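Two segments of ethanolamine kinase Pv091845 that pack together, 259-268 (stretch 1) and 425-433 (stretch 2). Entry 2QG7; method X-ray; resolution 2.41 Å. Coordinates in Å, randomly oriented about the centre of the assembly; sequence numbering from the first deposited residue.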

# COMPACT_ATOMS: atom_id res chain seq x y z
N ALA D 259 -0.56 4.61 -20.37
CA ALA D 259 -1.58 5.56 -19.92
C ALA D 259 -2.04 5.31 -18.48
O ALA D 259 -2.01 4.17 -17.97
CB ALA D 259 -2.76 5.54 -20.87
N LYS D 260 -2.47 6.39 -17.84
CA LYS D 260 -3.01 6.35 -16.47
C LYS D 260 -4.21 5.44 -16.28
O LYS D 260 -4.35 4.83 -15.24
CB LYS D 260 -3.40 7.74 -16.01
CG LYS D 260 -2.24 8.66 -15.81
CD LYS D 260 -2.80 10.01 -15.41
CE LYS D 260 -1.78 11.11 -15.58
NZ LYS D 260 -1.70 11.45 -17.04
N ALA D 261 -5.05 5.32 -17.31
CA ALA D 261 -6.26 4.50 -17.26
C ALA D 261 -6.07 2.98 -17.33
O ALA D 261 -7.05 2.24 -17.25
CB ALA D 261 -7.20 4.95 -18.34
N ASN D 262 -4.83 2.49 -17.46
CA ASN D 262 -4.54 1.06 -17.57
C ASN D 262 -4.84 0.26 -16.30
O ASN D 262 -5.05 -0.95 -16.37
CB ASN D 262 -3.09 0.81 -18.01
CG ASN D 262 -2.88 1.01 -19.50
OD1 ASN D 262 -3.63 0.54 -20.32
ND2 ASN D 262 -1.83 1.73 -19.83
N ILE D 263 -4.82 0.94 -15.16
CA ILE D 263 -5.21 0.36 -13.85
C ILE D 263 -6.70 -0.03 -13.81
O ILE D 263 -7.09 -0.99 -13.14
CB ILE D 263 -4.83 1.31 -12.65
CG1 ILE D 263 -4.99 0.60 -11.30
CG2 ILE D 263 -5.62 2.66 -12.72
CD1 ILE D 263 -4.32 -0.83 -11.25
N LEU D 264 -7.52 0.69 -14.57
CA LEU D 264 -8.94 0.42 -14.58
C LEU D 264 -9.27 -0.88 -15.27
O LEU D 264 -10.26 -1.54 -14.94
CB LEU D 264 -9.69 1.58 -15.27
CG LEU D 264 -9.46 3.01 -14.78
CD1 LEU D 264 -10.43 3.90 -15.51
CD2 LEU D 264 -9.60 3.17 -13.26
N LYS D 265 -8.46 -1.24 -16.26
CA LYS D 265 -8.67 -2.41 -17.09
C LYS D 265 -8.41 -3.68 -16.32
O LYS D 265 -8.99 -4.70 -16.58
CB LYS D 265 -7.82 -2.31 -18.34
CG LYS D 265 -8.25 -1.10 -19.19
CD LYS D 265 -7.55 -1.02 -20.54
CE LYS D 265 -8.12 0.12 -21.40
NZ LYS D 265 -7.42 0.11 -22.76
N LEU D 266 -7.53 -3.60 -15.34
CA LEU D 266 -7.26 -4.73 -14.46
C LEU D 266 -8.45 -5.06 -13.50
O LEU D 266 -8.52 -6.16 -12.93
CB LEU D 266 -5.97 -4.42 -13.69
CG LEU D 266 -5.35 -5.54 -12.83
CD1 LEU D 266 -4.86 -6.76 -13.69
CD2 LEU D 266 -4.19 -4.92 -12.03
N ILE D 267 -9.37 -4.10 -13.32
CA ILE D 267 -10.52 -4.28 -12.45
C ILE D 267 -11.68 -4.81 -13.26
O ILE D 267 -12.02 -4.23 -14.30
CB ILE D 267 -10.95 -2.93 -11.74
CG1 ILE D 267 -9.80 -2.34 -10.91
CG2 ILE D 267 -12.14 -3.20 -10.80
CD1 ILE D 267 -9.90 -0.86 -10.72
N ASP D 268 -12.32 -5.88 -12.78
CA ASP D 268 -13.53 -6.39 -13.43
C ASP D 268 -14.74 -5.54 -13.03
O ASP D 268 -15.23 -5.62 -11.90
CB ASP D 268 -13.78 -7.87 -13.09
CG ASP D 268 -14.76 -8.55 -14.04
OD1 ASP D 268 -15.42 -7.87 -14.85
OD2 ASP D 268 -14.89 -9.79 -14.00
N SER D 425 -10.75 8.19 -5.58
CA SER D 425 -9.30 8.28 -5.73
C SER D 425 -8.78 7.85 -7.11
O SER D 425 -7.89 8.46 -7.66
CB SER D 425 -8.61 7.48 -4.65
OG SER D 425 -7.27 7.92 -4.58
N LEU D 426 -9.38 6.82 -7.66
CA LEU D 426 -9.04 6.41 -9.01
C LEU D 426 -9.39 7.49 -10.04
O LEU D 426 -8.59 7.73 -10.97
CB LEU D 426 -9.71 5.08 -9.37
CG LEU D 426 -9.10 3.82 -8.74
CD1 LEU D 426 -9.92 2.57 -9.12
CD2 LEU D 426 -7.60 3.62 -9.12
N LEU D 427 -10.56 8.13 -9.89
CA LEU D 427 -11.00 9.22 -10.78
C LEU D 427 -10.08 10.40 -10.74
O LEU D 427 -9.86 11.05 -11.73
CB LEU D 427 -12.38 9.71 -10.39
CG LEU D 427 -13.62 9.31 -11.19
CD1 LEU D 427 -14.86 9.95 -10.48
CD2 LEU D 427 -13.51 9.81 -12.62
N GLN D 428 -9.58 10.70 -9.55
CA GLN D 428 -8.59 11.74 -9.36
C GLN D 428 -7.24 11.41 -9.99
O GLN D 428 -6.53 12.31 -10.46
CB GLN D 428 -8.43 12.01 -7.85
CG GLN D 428 -9.71 12.45 -7.20
CD GLN D 428 -10.03 13.90 -7.45
OE1 GLN D 428 -9.75 14.75 -6.61
NE2 GLN D 428 -10.63 14.21 -8.60
N GLY D 429 -6.88 10.12 -9.94
CA GLY D 429 -5.67 9.64 -10.56
C GLY D 429 -5.67 9.68 -12.09
O GLY D 429 -4.60 9.60 -12.70
N MET D 430 -6.84 9.78 -12.72
CA MET D 430 -6.93 9.95 -14.17
C MET D 430 -6.52 11.36 -14.62
O MET D 430 -5.94 11.53 -15.71
CB MET D 430 -8.34 9.65 -14.70
CG MET D 430 -8.86 8.26 -14.41
SD MET D 430 -7.91 6.82 -15.01
CE MET D 430 -6.85 6.41 -13.63
N HIS D 431 -6.85 12.34 -13.78
CA HIS D 431 -6.61 13.76 -14.09
C HIS D 431 -5.76 14.32 -12.98
O HIS D 431 -6.21 15.18 -12.20
CB HIS D 431 -7.94 14.53 -14.23
CG HIS D 431 -8.94 13.86 -15.13
ND1 HIS D 431 -8.85 13.90 -16.51
CD2 HIS D 431 -10.04 13.11 -14.84
CE1 HIS D 431 -9.86 13.22 -17.03
NE2 HIS D 431 -10.60 12.72 -16.04
N SER D 432 -4.54 13.81 -12.90
CA SER D 432 -3.69 13.98 -11.71
C SER D 432 -2.77 15.22 -11.70
O SER D 432 -1.93 15.43 -12.62
CB SER D 432 -2.89 12.70 -11.43
OG SER D 432 -1.85 12.54 -12.41
N SER D 433 -2.97 16.02 -10.64
CA SER D 433 -2.16 17.21 -10.36
C SER D 433 -2.12 17.46 -8.84
O SER D 433 -1.96 16.53 -8.02
CB SER D 433 -2.75 18.42 -11.11
OG SER D 433 -4.20 18.46 -10.98

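The contact between 259-268 and 425-433 rests on packing alone: no hydrogen bond crosses it, and the 358 Å² buried in total is shared mainly by Met430 (95 Å²), Lys260 (73 Å²) and Leu426 (62 Å²). The backbones run in opposite senses, since the CA of Lys260 lies 5.8 Å from the CA of Met430, whereas further along the CA of Leu264 faces the CA of Leu426 at 8.2 Å. The chains are therefore closer at the Lys260 end; at the other, the leucine and isoleucine side chains bridge the wider separation.

Each backbone also carries hydrogen bonds of its own. In the first stretch, a type I turn from Ala259 to Asn262 is closed by a weak bond from Asn262 N to Ala259 O (3.3 Å) and leads into a loosely bonded helix, in which Leu264 N reaches Ala261 O at 3.1 Å. In the second, the helix keeps a Gly429 N to Ser425 O bond of 3.0 Å, but the bond from Met430 N to Leu426 O (3.2 Å) is weak.

Met430 covers more of the contact than any other residue, and touches Lys260, Ala261, Ile263 and Leu264. Its CA-to-CB bond points sideways, yet with chi1 and chi2 both m the chain bends so that its end comes nearer the first stretch. There Met430 SD lies 3.6 Å from Ala261 CA and 3.9 Å from Leu264 CD1, while Met430 CE approaches Lys260 O at 3.4 Å and Ile263 CG2 at 4.1 Å. The small side chain of Ala261 also meets the sulfur, Ala261 CB to Met430 SD being 3.9 Å. These are van der Waals contacts of a flexible, polarizable thioether with backbone and aliphatic atoms.

Leu426, one helical turn earlier, points toward the first stretch and extends the apolar surface. Leu426 CD1 meets Ile267 CD1 at 3.8 Å and Leu264 CD2 at 4.2 Å; Leu426 CD2 meets Ile263 CG2, also at 4.2 Å. Leu264 thus touches both Met430 and Leu426, as does Ile263. All these residues are buried, so the methyl groups pack away from solvent.

Lys260, itself exposed, contributes the aliphatic part of its side chain. Lys260 CD lies 3.3 Å from Gly429 O and Lys260 CE 3.5 Å from Ser432 OG. Because both approaches are made by carbon, they place the methylenes against polar atoms without forming a conventional hydrogen bond. NZ, at the end of the chain, has no salt-bridge partner in the second stretch.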